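Local coordinates for nitroreductase family protein (Lactobacillus plantarum, PDB 4QLX) that probably reduces the enone 10-oxo-(11E)-octadecenoate to 10-oxooctadecanoate with NADH, as an FMN-dependent enzyme of bacterial polyunsaturated fatty acid saturation, at residues R36-K41 / R160-D165; E45-P50 / Q56-V61; Q154-A159 / A166-G171. All coordinates share one frame; numbering follows the deposited sequence.

In the fold
All three contacts gather round helix 137-161 and the antiparallel sheet of the nitroreductase fold, but their chemistry differs with their place in the fold. Contact 1, partly buried, is polar: a carboxylate of helix 36-46 binds the turn that ends helix 137-161. Contact 2, also partly buried, sets the end of helix 36-46 against strand 58-63, outermost in this chain's sheet, through one tryptophan, with no hydrogen bond across. Contact 3 is fully buried and aliphatic, packing helix 137-161 on strand 165-169 close to the flavin. Contacts 1 and 2 share helix 36-46 and meet through H162 and E45; contacts 1 and 3 share helix 137-161; Q154 of contact 3 reaches A46 and T48 of contact 2. All three come near the second subunit, contact 1 at A161 alone.

Contact 1 of 3, residues R36-K41 / R160-D165; sequences RDELQK and RAHGYD
E38 and H162 lie opposite each other with CA atoms 9.1 Å apart, a spacing bridged by side chains rather than backbone. Segment 36-41 is helical; segment 160-165 leaves its helix at G163, whose positive phi (90°) and bonds back into the last turn define a Schellman motif. E38 is stretched out, CG trans to N (chi1 -175°) and the rest extended, which brings its carboxylate to the turn. OE2 accepts a hydrogen bond from H162 ND1 at 2.9 Å through its anti lone pair; the N-H...O angle of 167° and the position of OE2 in the imidazole plane show a straight bond. The other oxygen, OE1, accepts from Y164 OH at 2.9 Å, approached from above the carboxylate plane. A water adds a second grip on OE2, donating to it and to H162 O. On the far side of the ring H162 NE2 pairs with E45 of the same helix 36-46, which fixes the imidazole's rotation. Shortening E38 to an alanine removes the carboxylate, which is likely to leave H162 ND1 and Y164 OH without their common acceptor and the tyrosine hydroxyl freer to move. The arrangement is a His-carboxylate hydrogen bond built onto a Schellman helix end.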
loop_
_atom_site.group_PDB
_atom_site.type_symbol
_atom_site.label_atom_id
_atom_site.label_comp_id
_atom_site.label_asym_id
_atom_site.label_seq_id
_atom_site.Cartn_x
_atom_site.Cartn_y
_atom_site.Cartn_z
ATOM N N ARG A 36 18.833 -0.986 -14.640
ATOM C CA ARG A 36 17.710 -0.060 -14.747
ATOM C C ARG A 36 16.534 -0.709 -15.464
ATOM O O ARG A 36 15.381 -0.311 -15.278
ATOM C CB ARG A 36 18.136 1.232 -15.451
ATOM C CG ARG A 36 19.015 2.116 -14.583
ATOM C CD ARG A 36 19.358 3.412 -15.280
ATOM N NE ARG A 36 19.944 4.396 -14.371
ATOM C CZ ARG A 36 20.188 5.658 -14.706
ATOM N NH1 ARG A 36 19.889 6.082 -15.927
ATOM N NH2 ARG A 36 20.718 6.499 -13.828
ATOM N N ASP A 37 16.806 -1.729 -16.263
ATOM C CA ASP A 37 15.711 -2.429 -16.919
ATOM C C ASP A 37 14.901 -3.211 -15.888
ATOM O O ASP A 37 13.670 -3.216 -15.937
ATOM C CB ASP A 37 16.234 -3.345 -18.023
ATOM C CG ASP A 37 16.882 -2.562 -19.157
ATOM O OD1 ASP A 37 16.539 -1.367 -19.320
ATOM O OD2 ASP A 37 17.738 -3.128 -19.869
ATOM N N GLU A 38 15.574 -3.850 -14.935
ATOM C CA GLU A 38 14.824 -4.535 -13.881
ATOM C C GLU A 38 14.138 -3.524 -12.960
ATOM O O GLU A 38 13.022 -3.771 -12.489
ATOM C CB GLU A 38 15.708 -5.481 -13.067
ATOM C CG GLU A 38 14.897 -6.288 -12.045
ATOM C CD GLU A 38 15.699 -7.337 -11.308
ATOM O OE1 GLU A 38 16.944 -7.256 -11.300
ATOM O OE2 GLU A 38 15.081 -8.258 -10.733
ATOM N N LEU A 39 14.771 -2.380 -12.722
ATOM C CA LEU A 39 14.132 -1.344 -11.916
ATOM C C LEU A 39 12.833 -0.877 -12.574
ATOM O O LEU A 39 11.826 -0.674 -11.890
ATOM C CB LEU A 39 15.061 -0.147 -11.699
ATOM C CG LEU A 39 16.226 -0.310 -10.710
ATOM C CD1 LEU A 39 17.091 0.948 -10.747
ATOM C CD2 LEU A 39 15.733 -0.562 -9.290
ATOM N N GLN A 40 12.869 -0.706 -13.894
ATOM C CA GLN A 40 11.687 -0.281 -14.654
ATOM C C GLN A 40 10.604 -1.338 -14.584
ATOM O O GLN A 40 9.415 -1.022 -14.516
ATOM C CB GLN A 40 12.038 -0.017 -16.121
ATOM C CG GLN A 40 12.921 1.174 -16.349
ATOM C CD GLN A 40 13.114 1.479 -17.830
ATOM O OE1 GLN A 40 13.352 0.581 -18.656
ATOM N NE2 GLN A 40 13.015 2.747 -18.171
ATOM N N LYS A 41 11.026 -2.597 -14.644
ATOM C CA LYS A 41 10.114 -3.722 -14.515
ATOM C C LYS A 41 9.405 -3.736 -13.149
ATOM O O LYS A 41 8.193 -3.929 -13.080
ATOM C CB LYS A 41 10.867 -5.035 -14.729
ATOM C CG LYS A 41 10.040 -6.102 -15.410
ATOM C CD LYS A 41 9.648 -5.639 -16.813
ATOM C CE LYS A 41 8.375 -6.317 -17.294
ATOM N NZ LYS A 41 7.811 -5.630 -18.501
ATOM N N ARG A 160 10.868 -7.553 -2.850
ATOM C CA ARG A 160 11.099 -8.866 -2.251
ATOM C C ARG A 160 10.770 -10.003 -3.214
ATOM O O ARG A 160 11.489 -10.997 -3.271
ATOM C CB ARG A 160 10.297 -9.014 -0.945
ATOM C CG ARG A 160 11.010 -8.387 0.252
ATOM C CD ARG A 160 10.272 -8.569 1.587
ATOM N NE ARG A 160 9.915 -9.956 1.896
ATOM C CZ ARG A 160 10.776 -10.911 2.250
ATOM N NH1 ARG A 160 12.087 -10.665 2.321
ATOM N NH2 ARG A 160 10.320 -12.130 2.514
ATOM N N ALA A 161 9.702 -9.849 -3.991
ATOM C CA ALA A 161 9.362 -10.834 -5.006
ATOM C C ALA A 161 10.469 -10.997 -6.044
ATOM O O ALA A 161 10.563 -12.044 -6.692
ATOM C CB ALA A 161 8.048 -10.454 -5.695
ATOM N N HIS A 162 11.297 -9.964 -6.205
ATOM C CA HIS A 162 12.461 -10.045 -7.093
ATOM C C HIS A 162 13.725 -10.549 -6.376
ATOM O O HIS A 162 14.809 -10.613 -6.969
ATOM C CB HIS A 162 12.727 -8.686 -7.737
ATOM C CG HIS A 162 11.796 -8.374 -8.866
ATOM N ND1 HIS A 162 12.223 -8.248 -10.171
ATOM C CD2 HIS A 162 10.452 -8.186 -8.888
ATOM C CE1 HIS A 162 11.184 -7.990 -10.947
ATOM N NE2 HIS A 162 10.100 -7.943 -10.193
ATOM N N GLY A 163 13.594 -10.911 -5.101
ATOM C CA GLY A 163 14.739 -11.419 -4.368
ATOM C C GLY A 163 15.548 -10.350 -3.653
ATOM O O GLY A 163 16.605 -10.638 -3.103
ATOM N N TYR A 164 15.039 -9.118 -3.649
ATOM C CA TYR A 164 15.698 -8.012 -2.976
ATOM C C TYR A 164 15.053 -7.714 -1.627
ATOM O O TYR A 164 14.294 -8.524 -1.091
ATOM C CB TYR A 164 15.673 -6.762 -3.865
ATOM C CG TYR A 164 16.378 -7.004 -5.182
ATOM C CD1 TYR A 164 17.705 -7.423 -5.207
ATOM C CD2 TYR A 164 15.724 -6.827 -6.395
ATOM C CE1 TYR A 164 18.360 -7.671 -6.397
ATOM C CE2 TYR A 164 16.375 -7.069 -7.599
ATOM C CZ TYR A 164 17.701 -7.483 -7.586
ATOM O OH TYR A 164 18.367 -7.723 -8.766
ATOM N N ASP A 165 15.371 -6.547 -1.089
ATOM C CA ASP A 165 14.720 -6.037 0.107
ATOM C C ASP A 165 14.705 -4.536 0.014
ATOM O O ASP A 165 15.251 -3.976 -0.935
ATOM C CB ASP A 165 15.428 -6.510 1.376
ATOM C CG ASP A 165 14.965 -7.883 1.801
ATOM O OD1 ASP A 165 13.795 -8.004 2.252
ATOM O OD2 ASP A 165 15.747 -8.845 1.661
HETATM O O HOH W 1 15.623 -10.484 -9.522
#

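Contact 2 of 3, residues E45-P50 / Q56-V61; sequences EAATAP and QSWHFV. With FMN (flavin mononucleotide), chain J.
W58 meets A47 and A49 across this contact, and these three residues bury most of its surface. The indole of W58, on the first residue of strand 58-63, is turned toward the chain that leaves helix 36-46, and its six-membered ring does most of the touching. Its CG sits between the backbone N and the carbonyl carbon (chi1 41°), which folds the ring back over its own segment: the carbonyl carbon of Q56 lies 3.8 Å above the ring plane, over its centre. A47 comes closest with its carbonyl, A47 O lying 3.8 Å from W58 CZ2 and oblique to the ring, while its methyl CB is 4.1 Å from W58 NE1. The type I turn from A46 to A49, closed by the bond from A49 N to A46 O, then brings A49 to the outer end of the ring, where its CB is 4.1 Å from W58 CH2. Two carbonyl oxygens approach the ring edge near its plane, A49 O at 3.5 Å from CH2 and P50 O at 3.5 Å from CZ3. Beyond them P50 CB faces the ribityl chain of a flavin whose isoalloxazine is bound by S170 and G171 of the second subunit. The indole also touches V151 of helix 137-161. With no hydrogen bond across, the join rests on van der Waals packing; P50 O is buried without a hydrogen-bonding partner, and the C-H edge probably offers A49 O and P50 O a weakly favourable electrostatic setting.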
loop_
_atom_site.group_PDB
_atom_site.type_symbol
_atom_site.label_atom_id
_atom_site.label_comp_id
_atom_site.label_asym_id
_atom_site.label_seq_id
_atom_site.Cartn_x
_atom_site.Cartn_y
_atom_site.Cartn_z
ATOM N N GLU A 45 5.471 -3.185 -12.334
ATOM C CA GLU A 45 4.741 -4.171 -11.533
ATOM C C GLU A 45 4.016 -3.539 -10.329
ATOM O O GLU A 45 2.855 -3.862 -10.051
ATOM C CB GLU A 45 5.697 -5.268 -11.077
ATOM C CG GLU A 45 6.075 -6.220 -12.210
ATOM C CD GLU A 45 7.273 -7.109 -11.899
ATOM O OE1 GLU A 45 7.913 -6.935 -10.832
ATOM O OE2 GLU A 45 7.585 -7.985 -12.737
ATOM N N ALA A 46 4.682 -2.625 -9.635
ATOM C CA ALA A 46 4.050 -1.903 -8.532
ATOM C C ALA A 46 2.858 -1.054 -8.988
ATOM O O ALA A 46 1.899 -0.859 -8.241
ATOM C CB ALA A 46 5.070 -1.020 -7.829
ATOM N N ALA A 47 2.922 -0.551 -10.215
ATOM C CA ALA A 47 1.921 0.406 -10.690
ATOM C C ALA A 47 0.674 -0.301 -11.204
ATOM O O ALA A 47 -0.233 0.342 -11.751
ATOM C CB ALA A 47 2.506 1.311 -11.768
ATOM N N THR A 48 0.626 -1.619 -11.028
ATOM C CA THR A 48 -0.642 -2.348 -11.097
ATOM C C THR A 48 -1.548 -1.959 -9.919
ATOM O O THR A 48 -2.742 -2.280 -9.908
ATOM C CB THR A 48 -0.429 -3.882 -11.107
ATOM O OG1 THR A 48 0.216 -4.293 -9.896
ATOM C CG2 THR A 48 0.437 -4.297 -12.290
ATOM N N ALA A 49 -0.987 -1.247 -8.938
ATOM C CA ALA A 49 -1.757 -0.743 -7.790
ATOM C C ALA A 49 -3.029 0.035 -8.195
ATOM O O ALA A 49 -3.083 0.617 -9.281
ATOM C CB ALA A 49 -0.845 0.155 -6.904
ATOM N N PRO A 50 -4.055 0.051 -7.315
ATOM C CA PRO A 50 -5.242 0.885 -7.550
ATOM C C PRO A 50 -4.906 2.347 -7.298
ATOM O O PRO A 50 -3.870 2.644 -6.714
ATOM C CB PRO A 50 -6.236 0.378 -6.505
ATOM C CG PRO A 50 -5.342 0.017 -5.359
ATOM C CD PRO A 50 -4.137 -0.640 -6.017
ATOM N N GLN A 56 -3.896 7.359 -11.209
ATOM C CA GLN A 56 -2.514 6.893 -11.090
ATOM C C GLN A 56 -1.580 8.051 -10.729
ATOM O O GLN A 56 -0.597 8.316 -11.429
ATOM C CB GLN A 56 -2.080 6.233 -12.402
ATOM C CG GLN A 56 -2.835 4.962 -12.754
ATOM C CD GLN A 56 -2.721 4.622 -14.238
ATOM O OE1 GLN A 56 -1.651 4.239 -14.717
ATOM N NE2 GLN A 56 -3.826 4.780 -14.977
ATOM N N SER A 57 -1.922 8.750 -9.651
ATOM C CA SER A 57 -1.398 10.084 -9.387
ATOM C C SER A 57 -0.007 10.042 -8.747
ATOM O O SER A 57 0.287 10.784 -7.797
ATOM C CB SER A 57 -2.379 10.866 -8.496
ATOM O OG SER A 57 -3.678 10.975 -9.107
ATOM N N TRP A 58 0.845 9.178 -9.288
ATOM C CA TRP A 58 2.194 8.983 -8.745
ATOM C C TRP A 58 3.251 9.358 -9.767
ATOM O O TRP A 58 2.996 9.332 -10.967
ATOM C CB TRP A 58 2.404 7.533 -8.303
ATOM C CG TRP A 58 1.815 6.494 -9.238
ATOM C CD1 TRP A 58 2.215 6.218 -10.518
ATOM C CD2 TRP A 58 0.750 5.584 -8.950
ATOM N NE1 TRP A 58 1.467 5.198 -11.038
ATOM C CE2 TRP A 58 0.558 4.784 -10.094
ATOM C CE3 TRP A 58 -0.059 5.356 -7.828
ATOM C CZ2 TRP A 58 -0.417 3.785 -10.166
ATOM C CZ3 TRP A 58 -1.031 4.359 -7.893
ATOM C CH2 TRP A 58 -1.196 3.583 -9.058
ATOM N N HIS A 59 4.434 9.717 -9.281
ATOM C CA HIS A 59 5.564 9.995 -10.153
ATOM C C HIS A 59 6.822 9.464 -9.494
ATOM O O HIS A 59 7.041 9.674 -8.303
ATOM C CB HIS A 59 5.700 11.492 -10.430
ATOM C CG HIS A 59 6.720 11.812 -11.478
ATOM N ND1 HIS A 59 6.415 11.860 -12.821
ATOM C CD2 HIS A 59 8.050 12.059 -11.384
ATOM C CE1 HIS A 59 7.508 12.138 -13.512
ATOM N NE2 HIS A 59 8.516 12.264 -12.664
ATOM N N PHE A 60 7.643 8.776 -10.271
ATOM C CA PHE A 60 8.814 8.088 -9.750
ATOM C C PHE A 60 10.118 8.779 -10.156
ATOM O O PHE A 60 10.308 9.124 -11.318
ATOM C CB PHE A 60 8.807 6.644 -10.239
ATOM C CG PHE A 60 7.513 5.914 -9.952
ATOM C CD1 PHE A 60 7.256 5.408 -8.689
ATOM C CD2 PHE A 60 6.552 5.754 -10.938
ATOM C CE1 PHE A 60 6.076 4.745 -8.414
ATOM C CE2 PHE A 60 5.379 5.096 -10.670
ATOM C CZ PHE A 60 5.143 4.581 -9.405
ATOM N N VAL A 61 11.023 8.992 -9.205
ATOM C CA VAL A 61 12.341 9.492 -9.568
ATOM C C VAL A 61 13.404 8.506 -9.078
ATOM O O VAL A 61 13.533 8.280 -7.880
ATOM C CB VAL A 61 12.610 10.886 -8.988
ATOM C CG1 VAL A 61 14.019 11.358 -9.371
ATOM C CG2 VAL A 61 11.566 11.871 -9.460
HETATM N N1 FMN J . -13.828 2.936 -6.653
HETATM C C2 FMN J . -15.161 3.266 -6.523
HETATM O O2 FMN J . -16.009 2.664 -7.188
HETATM N N3 FMN J . -15.549 4.285 -5.678
HETATM C C4 FMN J . -14.610 4.979 -4.947
HETATM O O4 FMN J . -14.932 5.883 -4.186
HETATM C C4A FMN J . -13.275 4.641 -5.055
HETATM N N5 FMN J . -12.353 5.335 -4.309
HETATM C C5A FMN J . -11.020 5.007 -4.387
HETATM C C6 FMN J . -10.115 5.715 -3.600
HETATM C C7 FMN J . -8.771 5.389 -3.664
HETATM C C7M FMN J . -7.766 6.137 -2.836
HETATM C C8 FMN J . -8.342 4.363 -4.492
HETATM C C8M FMN J . -6.884 4.040 -4.532
HETATM C C9 FMN J . -9.252 3.653 -5.284
HETATM C C9A FMN J . -10.608 3.975 -5.230
HETATM N N10 FMN J . -11.548 3.294 -6.021
HETATM C C10 FMN J . -12.879 3.614 -5.908
HETATM C "C1'" FMN J . -11.146 2.172 -6.941
HETATM C "C2'" FMN J . -10.529 2.757 -8.234
HETATM O "O2'" FMN J . -11.528 3.371 -9.061
HETATM C "C3'" FMN J . -9.719 1.689 -8.984
HETATM O "O3'" FMN J . -8.600 1.303 -8.175
HETATM C "C4'" FMN J . -9.142 2.148 -10.328
HETATM O "O4'" FMN J . -10.154 2.389 -11.269
HETATM C "C5'" FMN J . -8.189 1.103 -10.904
HETATM O "O5'" FMN J . -8.903 -0.096 -11.108
HETATM P P FMN J . -8.496 -1.486 -10.373
HETATM O O1P FMN J . -7.085 -1.879 -10.740
HETATM O O2P FMN J . -8.563 -1.304 -8.889
HETATM O O3P FMN J . -9.504 -2.529 -10.844
#

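Contact 3 of 3, residues Q154-A159 / A166-G171; sequences QLLLVA and ANAFSG. With FMN (flavin mononucleotide), chain C; KTC (10-oxooctadecanoic acid), chain I.
L156 is the bump of this contact, and the two small residues A166 and A168 make the shallow hollow that receives it. Helix 154-159 runs nearly antiparallel to strand 166-169, at 165° with the axes 8.6 Å apart, and the strand turns both alanine methyls toward the helix. The leucine's CB points along the interface, but with CG anti to the carbonyl carbon (chi1 -68°) its forked end swings over to the strand. One branch, CD2, fits against A166 CB at 3.7 Å and also lies over the backbone that follows, 3.9 Å from A168 N. The other, CD1, rests on A168 CB at 4.0 Å, so the fork lies on one face of the strand, across the A166 and A168 methyls. A turn further along the helix, A159 CB meets A166 CB at 4.0 Å, a close methyl-to-methyl seat. N167 CB, between the alanines, points away from the helix; its amide lies by the flavin, with ND2 3.4 Å from FMN C1', and OD1 accepts from Q83 NE2. Further on, S170 N donates to FMN N5 at 3.1 Å, with a weaker bond from G171 N to O4. Strand 165-169 is an outermost strand of the sheet within this chain, bonded along one side to 188-197, whose I194 touches both L156 and A168; on other sides of helix 137-161, L155 packs on A46 of helix 36-46 and L157 on L157 of the second subunit.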
loop_
_atom_site.group_PDB
_atom_site.type_symbol
_atom_site.label_atom_id
_atom_site.label_comp_id
_atom_site.label_asym_id
_atom_site.label_seq_id
_atom_site.Cartn_x
_atom_site.Cartn_y
_atom_site.Cartn_z
ATOM N N GLN A 154 3.160 -1.535 -2.735
ATOM C CA GLN A 154 3.328 -2.636 -3.677
ATOM C C GLN A 154 4.795 -2.756 -4.090
ATOM O O GLN A 154 5.287 -3.861 -4.271
ATOM C CB GLN A 154 2.409 -2.482 -4.903
ATOM C CG GLN A 154 0.952 -2.812 -4.551
ATOM C CD GLN A 154 0.195 -3.537 -5.661
ATOM O OE1 GLN A 154 -0.615 -4.429 -5.390
ATOM N NE2 GLN A 154 0.458 -3.161 -6.919
ATOM N N LEU A 155 5.498 -1.628 -4.184
ATOM C CA LEU A 155 6.891 -1.658 -4.634
ATOM C C LEU A 155 7.776 -2.358 -3.582
ATOM O O LEU A 155 8.737 -3.059 -3.924
ATOM C CB LEU A 155 7.395 -0.234 -4.928
ATOM C CG LEU A 155 8.813 -0.098 -5.513
ATOM C CD1 LEU A 155 9.012 -1.030 -6.705
ATOM C CD2 LEU A 155 9.098 1.335 -5.922
ATOM N N LEU A 156 7.432 -2.195 -2.304
ATOM C CA LEU A 156 8.161 -2.888 -1.233
ATOM C C LEU A 156 8.014 -4.401 -1.376
ATOM O O LEU A 156 8.959 -5.162 -1.111
ATOM C CB LEU A 156 7.665 -2.442 0.145
ATOM C CG LEU A 156 7.935 -1.018 0.628
ATOM C CD1 LEU A 156 7.231 -0.830 1.948
ATOM C CD2 LEU A 156 9.435 -0.766 0.821
ATOM N N LEU A 157 6.828 -4.837 -1.797
ATOM C CA LEU A 157 6.566 -6.266 -1.966
ATOM C C LEU A 157 7.240 -6.756 -3.248
ATOM O O LEU A 157 7.866 -7.811 -3.262
ATOM C CB LEU A 157 5.043 -6.551 -1.995
ATOM C CG LEU A 157 4.335 -6.131 -0.697
ATOM C CD1 LEU A 157 2.824 -6.297 -0.742
ATOM C CD2 LEU A 157 4.908 -6.941 0.481
ATOM N N VAL A 158 7.100 -5.977 -4.320
ATOM C CA VAL A 158 7.717 -6.312 -5.594
ATOM C C VAL A 158 9.218 -6.498 -5.397
ATOM O O VAL A 158 9.802 -7.463 -5.898
ATOM C CB VAL A 158 7.447 -5.230 -6.659
ATOM C CG1 VAL A 158 8.329 -5.449 -7.870
ATOM C CG2 VAL A 158 5.977 -5.267 -7.067
ATOM N N ALA A 159 9.823 -5.598 -4.637
ATOM C CA ALA A 159 11.258 -5.681 -4.354
ATOM C C ALA A 159 11.629 -7.071 -3.834
ATOM O O ALA A 159 12.566 -7.702 -4.340
ATOM C CB ALA A 159 11.665 -4.593 -3.355
ATOM N N ALA A 166 14.095 -3.879 0.997
ATOM C CA ALA A 166 13.760 -2.477 0.837
ATOM C C ALA A 166 13.368 -1.774 2.127
ATOM O O ALA A 166 12.943 -2.396 3.100
ATOM C CB ALA A 166 12.601 -2.341 -0.204
ATOM N N ASN A 167 13.505 -0.456 2.111
ATOM C CA ASN A 167 13.052 0.380 3.204
ATOM C C ASN A 167 12.282 1.553 2.639
ATOM O O ASN A 167 12.755 2.218 1.712
ATOM C CB ASN A 167 14.235 0.875 4.049
ATOM C CG ASN A 167 13.838 1.975 5.029
ATOM O OD1 ASN A 167 14.355 3.092 4.976
ATOM N ND2 ASN A 167 12.909 1.663 5.925
ATOM N N ALA A 168 11.089 1.792 3.180
ATOM C CA ALA A 168 10.328 2.993 2.854
ATOM C C ALA A 168 10.723 4.057 3.853
ATOM O O ALA A 168 10.989 3.744 5.019
ATOM C CB ALA A 168 8.810 2.724 2.884
ATOM N N PHE A 169 10.841 5.308 3.404
ATOM C CA PHE A 169 11.242 6.377 4.323
ATOM C C PHE A 169 10.730 7.747 3.898
ATOM O O PHE A 169 10.746 8.085 2.717
ATOM C CB PHE A 169 12.772 6.419 4.486
ATOM C CG PHE A 169 13.513 6.854 3.252
ATOM C CD1 PHE A 169 13.923 5.917 2.314
ATOM C CD2 PHE A 169 13.810 8.192 3.039
ATOM C CE1 PHE A 169 14.609 6.303 1.183
ATOM C CE2 PHE A 169 14.492 8.591 1.904
ATOM C CZ PHE A 169 14.894 7.639 0.969
ATOM N N SER A 170 10.270 8.530 4.871
ATOM C CA SER A 170 9.823 9.890 4.608
ATOM C C SER A 170 10.576 10.887 5.476
ATOM O O SER A 170 10.158 12.038 5.604
ATOM C CB SER A 170 8.315 10.016 4.841
ATOM O OG SER A 170 8.007 9.799 6.212
ATOM N N GLY A 171 11.699 10.448 6.051
ATOM C CA GLY A 171 12.554 11.334 6.828
ATOM C C GLY A 171 13.321 12.223 5.872
ATOM O O GLY A 171 14.488 11.959 5.563
HETATM N N1 FMN C . 12.692 4.066 8.386
HETATM C C2 FMN C . 13.828 4.836 8.529
HETATM O O2 FMN C . 14.874 4.331 8.916
HETATM N N3 FMN C . 13.818 6.175 8.243
HETATM C C4 FMN C . 12.654 6.758 7.801
HETATM O O4 FMN C . 12.628 7.956 7.552
HETATM C C4A FMN C . 11.503 5.998 7.667
HETATM N N5 FMN C . 10.350 6.598 7.230
HETATM C C5A FMN C . 9.201 5.864 7.061
HETATM C C6 FMN C . 8.078 6.531 6.607
HETATM C C7 FMN C . 6.900 5.832 6.415
HETATM C C7M FMN C . 5.678 6.535 5.915
HETATM C C8 FMN C . 6.859 4.476 6.685
HETATM C C8M FMN C . 5.565 3.769 6.452
HETATM C C9 FMN C . 7.996 3.801 7.143
HETATM C C9A FMN C . 9.188 4.504 7.337
HETATM N N10 FMN C . 10.363 3.895 7.802
HETATM C C10 FMN C . 11.513 4.648 7.955
HETATM C "C1'" FMN C . 10.430 2.425 8.132
HETATM C "C2'" FMN C . 9.677 2.161 9.456
HETATM O "O2'" FMN C . 10.437 2.595 10.564
HETATM C "C3'" FMN C . 9.311 0.689 9.632
HETATM O "O3'" FMN C . 8.348 0.356 8.647
HETATM C "C4'" FMN C . 8.702 0.346 11.000
HETATM O "O4'" FMN C . 9.603 0.559 12.067
HETATM C "C5'" FMN C . 8.239 -1.109 11.022
HETATM O "O5'" FMN C . 9.310 -1.987 10.751
HETATM P P FMN C . 9.239 -2.983 9.483
HETATM O O1P FMN C . 10.548 -3.742 9.455
HETATM O O2P FMN C . 9.059 -2.180 8.206
HETATM O O3P FMN C . 8.088 -3.953 9.626
HETATM O O1 KTC I . 19.520 -0.236 13.993
HETATM C C17 KTC I . 18.456 -0.282 13.379
HETATM O O KTC I . 18.150 -1.357 12.647
HETATM C C16 KTC I . 17.481 0.868 13.452
HETATM C C15 KTC I . 16.154 0.354 13.989
HETATM C C14 KTC I . 14.991 1.030 13.278
HETATM C C13 KTC I . 14.961 2.523 13.564
HETATM C C12 KTC I . 13.733 3.175 12.950
HETATM C C11 KTC I . 13.490 4.541 13.577
HETATM C C10 KTC I . 12.262 5.219 12.966
HETATM C C9 KTC I . 12.546 5.703 11.554
HETATM C C8 KTC I . 11.240 6.150 10.951
HETATM O O2 KTC I . 10.343 5.338 10.743
HETATM C C7 KTC I . 11.045 7.610 10.623
HETATM C C6 KTC I . 9.647 7.797 10.049
HETATM C C5 KTC I . 9.621 9.012 9.136
HETATM C C4 KTC I . 9.138 10.234 9.902
HETATM C C3 KTC I . 9.711 11.470 9.236
HETATM C C2 KTC I . 8.676 12.578 9.156
HETATM C C1 KTC I . 9.352 13.950 9.163
HETATM C C KTC I . 10.438 14.084 8.112
#